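PDB 5FYD: oxidoreductase, short chain dehydrogenase/reductase family protein from Collinsella aerofaciens, which catalyses the NADPH-dependent reduction of the 7-oxo group of 7-oxolithocholate to give ursodeoxycholate, acting as a homodimeric 7beta-hydroxysteroid dehydrogenase. Local coordinates for residues G136-N140 with A221-L225; D84-M88 with Y126-F130. One frame throughout, in Å; residues are numbered along the deposited sequence.

Contact 1 of 2, residues G136-N140 with A221-L225; sequences GAVIN and AFEKL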
# COMPACT_ATOMS: atom_id res chain seq x y z
N GLY A 136 -7.39 -11.45 33.00
CA GLY A 136 -7.37 -11.23 31.56
C GLY A 136 -6.34 -10.24 31.09
O GLY A 136 -5.69 -9.59 31.89
N ALA A 137 -6.23 -10.10 29.78
CA ALA A 137 -5.29 -9.13 29.23
C ALA A 137 -5.80 -8.52 27.95
O ALA A 137 -6.47 -9.18 27.16
CB ALA A 137 -3.97 -9.79 28.99
N VAL A 138 -5.50 -7.24 27.76
CA VAL A 138 -5.82 -6.55 26.53
C VAL A 138 -4.57 -5.82 26.06
O VAL A 138 -3.94 -5.11 26.85
CB VAL A 138 -6.93 -5.49 26.72
CG1 VAL A 138 -7.21 -4.75 25.40
CG2 VAL A 138 -8.19 -6.14 27.26
N ILE A 139 -4.22 -5.99 24.79
CA ILE A 139 -3.21 -5.14 24.15
C ILE A 139 -3.85 -4.55 22.93
O ILE A 139 -4.15 -5.27 22.00
CB ILE A 139 -1.94 -5.91 23.74
CG1 ILE A 139 -1.26 -6.52 24.97
CG2 ILE A 139 -0.97 -5.00 22.96
CD1 ILE A 139 -0.12 -7.47 24.63
N ASN A 140 -4.08 -3.25 22.94
CA ASN A 140 -4.63 -2.59 21.78
C ASN A 140 -3.53 -1.88 21.01
O ASN A 140 -2.53 -1.46 21.58
CB ASN A 140 -5.73 -1.61 22.16
CG ASN A 140 -6.93 -2.29 22.73
OD1 ASN A 140 -7.31 -3.38 22.30
ND2 ASN A 140 -7.55 -1.65 23.72
N ALA A 221 5.38 -5.74 23.01
CA ALA A 221 4.11 -5.60 23.74
C ALA A 221 3.95 -6.67 24.85
O ALA A 221 3.54 -6.36 25.97
CB ALA A 221 2.93 -5.67 22.78
N PHE A 222 4.27 -7.92 24.54
CA PHE A 222 4.11 -8.95 25.55
C PHE A 222 5.18 -8.86 26.65
O PHE A 222 4.89 -9.18 27.79
CB PHE A 222 4.03 -10.34 24.95
CG PHE A 222 2.66 -10.69 24.46
CD1 PHE A 222 1.68 -11.15 25.33
CD2 PHE A 222 2.32 -10.49 23.14
CE1 PHE A 222 0.40 -11.44 24.88
CE2 PHE A 222 1.03 -10.79 22.68
CZ PHE A 222 0.08 -11.28 23.55
N GLU A 223 6.39 -8.42 26.30
CA GLU A 223 7.45 -8.21 27.31
C GLU A 223 7.02 -7.17 28.35
O GLU A 223 7.31 -7.33 29.52
CB GLU A 223 8.77 -7.82 26.64
CG GLU A 223 9.48 -9.06 26.08
CD GLU A 223 10.77 -8.77 25.32
OE1 GLU A 223 11.30 -7.63 25.44
OE2 GLU A 223 11.24 -9.69 24.60
N LYS A 224 6.27 -6.16 27.92
CA LYS A 224 5.86 -5.05 28.80
C LYS A 224 4.45 -5.15 29.39
O LYS A 224 4.06 -4.34 30.23
CB LYS A 224 6.09 -3.73 28.05
CG LYS A 224 7.59 -3.52 27.83
CD LYS A 224 7.90 -2.30 27.00
CE LYS A 224 9.40 -2.11 26.94
NZ LYS A 224 9.78 -1.10 25.93
N LEU A 225 3.70 -6.17 28.98
CA LEU A 225 2.33 -6.37 29.44
C LEU A 225 2.32 -6.59 30.95
O LEU A 225 3.04 -7.45 31.46
CB LEU A 225 1.70 -7.59 28.76
CG LEU A 225 0.28 -7.92 29.14
CD1 LEU A 225 -0.70 -6.78 28.86
CD2 LEU A 225 -0.13 -9.22 28.47

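Contact 2 of 2, residues D84-M88 with Y126-F130; sequences DMGFM and YMRIF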
# COMPACT_ATOMS: atom_id res chain seq x y z
N ASP A 84 -13.96 -19.54 27.74
CA ASP A 84 -13.17 -18.91 28.79
C ASP A 84 -12.18 -17.97 28.10
O ASP A 84 -11.28 -18.42 27.39
CB ASP A 84 -12.42 -19.90 29.66
CG ASP A 84 -11.66 -19.19 30.75
OD1 ASP A 84 -12.32 -18.78 31.72
OD2 ASP A 84 -10.43 -19.00 30.64
N MET A 85 -12.39 -16.66 28.29
CA MET A 85 -11.62 -15.63 27.57
C MET A 85 -10.46 -15.15 28.45
O MET A 85 -10.64 -14.83 29.64
CB MET A 85 -12.50 -14.44 27.20
CG MET A 85 -13.68 -14.79 26.28
SD MET A 85 -13.17 -15.53 24.73
CE MET A 85 -12.08 -14.30 24.02
N GLY A 86 -9.27 -15.11 27.86
CA GLY A 86 -8.09 -14.58 28.55
C GLY A 86 -7.44 -13.34 27.94
O GLY A 86 -6.72 -12.62 28.63
N PHE A 87 -7.69 -13.10 26.65
CA PHE A 87 -6.95 -12.07 25.93
C PHE A 87 -7.78 -11.44 24.84
O PHE A 87 -8.56 -12.13 24.19
CB PHE A 87 -5.69 -12.67 25.30
CG PHE A 87 -4.84 -11.68 24.57
CD1 PHE A 87 -3.98 -10.85 25.28
CD2 PHE A 87 -4.88 -11.58 23.19
CE1 PHE A 87 -3.19 -9.92 24.62
CE2 PHE A 87 -4.08 -10.67 22.52
CZ PHE A 87 -3.23 -9.83 23.23
N MET A 88 -7.61 -10.14 24.66
CA MET A 88 -8.16 -9.45 23.49
C MET A 88 -7.12 -8.49 22.94
O MET A 88 -6.41 -7.83 23.70
CB MET A 88 -9.44 -8.66 23.85
CG MET A 88 -10.17 -8.05 22.66
SD MET A 88 -11.29 -6.68 23.12
CE MET A 88 -10.16 -5.32 23.11
N TYR A 126 -15.39 -7.11 26.47
CA TYR A 126 -14.38 -8.00 27.03
C TYR A 126 -13.81 -7.48 28.34
O TYR A 126 -13.47 -8.29 29.21
CB TYR A 126 -13.34 -8.43 25.98
CG TYR A 126 -14.04 -9.25 24.93
CD1 TYR A 126 -14.39 -10.57 25.16
CD2 TYR A 126 -14.43 -8.68 23.73
CE1 TYR A 126 -15.10 -11.31 24.22
CE2 TYR A 126 -15.14 -9.40 22.79
CZ TYR A 126 -15.47 -10.71 23.03
OH TYR A 126 -16.18 -11.45 22.09
N MET A 127 -13.77 -6.16 28.54
CA MET A 127 -13.41 -5.63 29.85
C MET A 127 -14.40 -6.03 30.95
O MET A 127 -13.98 -6.32 32.08
CB MET A 127 -13.16 -4.11 29.84
CG MET A 127 -11.76 -3.74 29.33
SD MET A 127 -10.40 -4.50 30.24
CE MET A 127 -10.82 -4.01 31.91
N ARG A 128 -15.68 -6.08 30.62
CA ARG A 128 -16.69 -6.59 31.56
C ARG A 128 -16.42 -8.02 31.96
O ARG A 128 -16.49 -8.36 33.15
CB ARG A 128 -18.09 -6.46 30.96
CG ARG A 128 -18.57 -5.02 30.94
CD ARG A 128 -19.89 -4.83 30.24
NE ARG A 128 -20.90 -5.78 30.69
CZ ARG A 128 -21.63 -6.57 29.89
NH1 ARG A 128 -21.51 -6.52 28.55
NH2 ARG A 128 -22.50 -7.42 30.45
N ILE A 129 -16.07 -8.84 30.99
CA ILE A 129 -15.77 -10.24 31.27
C ILE A 129 -14.50 -10.34 32.12
O ILE A 129 -14.50 -10.99 33.19
CB ILE A 129 -15.67 -11.06 29.97
CG1 ILE A 129 -17.06 -11.15 29.29
CG2 ILE A 129 -15.11 -12.45 30.24
CD1 ILE A 129 -17.01 -11.52 27.83
N PHE A 130 -13.43 -9.69 31.66
CA PHE A 130 -12.15 -9.78 32.35
C PHE A 130 -12.21 -9.24 33.78
O PHE A 130 -11.65 -9.84 34.70
CB PHE A 130 -11.03 -9.07 31.58
CG PHE A 130 -10.73 -9.63 30.22
CD1 PHE A 130 -10.80 -10.99 29.94
CD2 PHE A 130 -10.32 -8.77 29.20
CE1 PHE A 130 -10.48 -11.47 28.67
CE2 PHE A 130 -10.04 -9.25 27.93
CZ PHE A 130 -10.12 -10.60 27.66

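Contact 1 of 2, residues G136-N140 with A221-L225
In the Rossmann fold of this short-chain dehydrogenase, helix 214-224 covers one face of the parallel sheet, and Ile139 of strand 136-143 is the residue on which Ala221, Phe222 and Leu225 converge. Ile139 CG1 lies anti to its own carbonyl carbon (chi1 -61°) and the chain runs on extended, which carries CD1 outward to the helix. There Ile139 CD1 sits over the middle of the Phe222 ring, 3.9 Å from its centroid and only 6° off the ring normal, a nearly ideal CH-pi contact. Ile139 CG2 meets Ala221 CB at 4.0 Å, and CD1 touches that same methyl. Leu225 uses its two methyls separately: Leu225 CD1 rests against Ile139 CG1 at 3.9 Å, and Leu225 CD2 reaches Ala137 CB at 3.9 Å. Val138, between the two inward residues, directs its side chain to the opposite face of the sheet, where it touches Phe123 and Phe130 of helix 105-132. Phe222 also packs on Phe24 of helix 19-30, so the ring also joins helix 214-224 to helix 19-30. No hydrogen bond crosses between 136-140 and 221-225; the backbone of the strand is bonded to its neighbours in the sheet, and the meeting of helix and strand is consistent with a junction held by apolar fit and burial.

Contact 2 of 2, residues D84-M88 with Y126-F130
The ring of Phe130 reaches the backbone of Met85 to Met88 with its outer atoms, in the beta-alpha-beta crossover of the Rossmann fold that leads from strand 85-90 through helix 105-132 to strand 136-143. Helix and strand segments run at 140° to each other, with their axes 9.1 Å apart at closest approach. Phe130 CE1 lies 3.5 Å from Met85 O, which sits at the ring edge and also accepts a hydrogen bond from Gln133 NE2. The backbone atoms from Gly86 to Met88 meet the ring obliquely, and Phe130 CZ, the next ring atom, comes within 3.6 Å of Phe87 N. Gly86 presents only backbone here, and Met85 CB and Met88 CB lie beside CE1 and CE2 of the ring. A serine in place of Phe130 would probably open a gap against the Gly86-Phe87 peptide and leave both methionine CB atoms without their aromatic neighbour. One turn earlier, Tyr126 is met by both methionines. The chain of Met88, whose CG lies anti to the backbone N (chi1 -173°), crosses Tyr126 at about a right angle and makes a Met-aromatic contact from an oblique direction. Met85, folded at both of its later torsions, brings CE to 4.3 Å from Tyr126 CE1, while the phenol OH is hydrogen-bonded to Thr80 OG1. The sulfur itself, Met88 SD, lies 3.8 Å from Tyr126 CD2.

How the contacts relate
Contacts 1 and 2 lie on opposite faces of one parallel sheet, their centres about 13 Å apart. Strands 85-90 and 136-143 are neighbours in it, joined where Ala137 N and Gly86 O are 2.8 Å apart, a probable hydrogen bond. Along the chain the contacts follow in series: 84-88 with 126-130 closes first, then 136-140 opens the longer span to 221-225. Helix 105-132 thus backs one face and helix 214-224 the other, as in the three-layer Rossmann fold. The rings of Phe87 and Phe222 meet, tying the two contacts further. Strand 136-143 ends at Ser143, the inferred transition-state stabiliser, so this doubly covered strand leads into the active site.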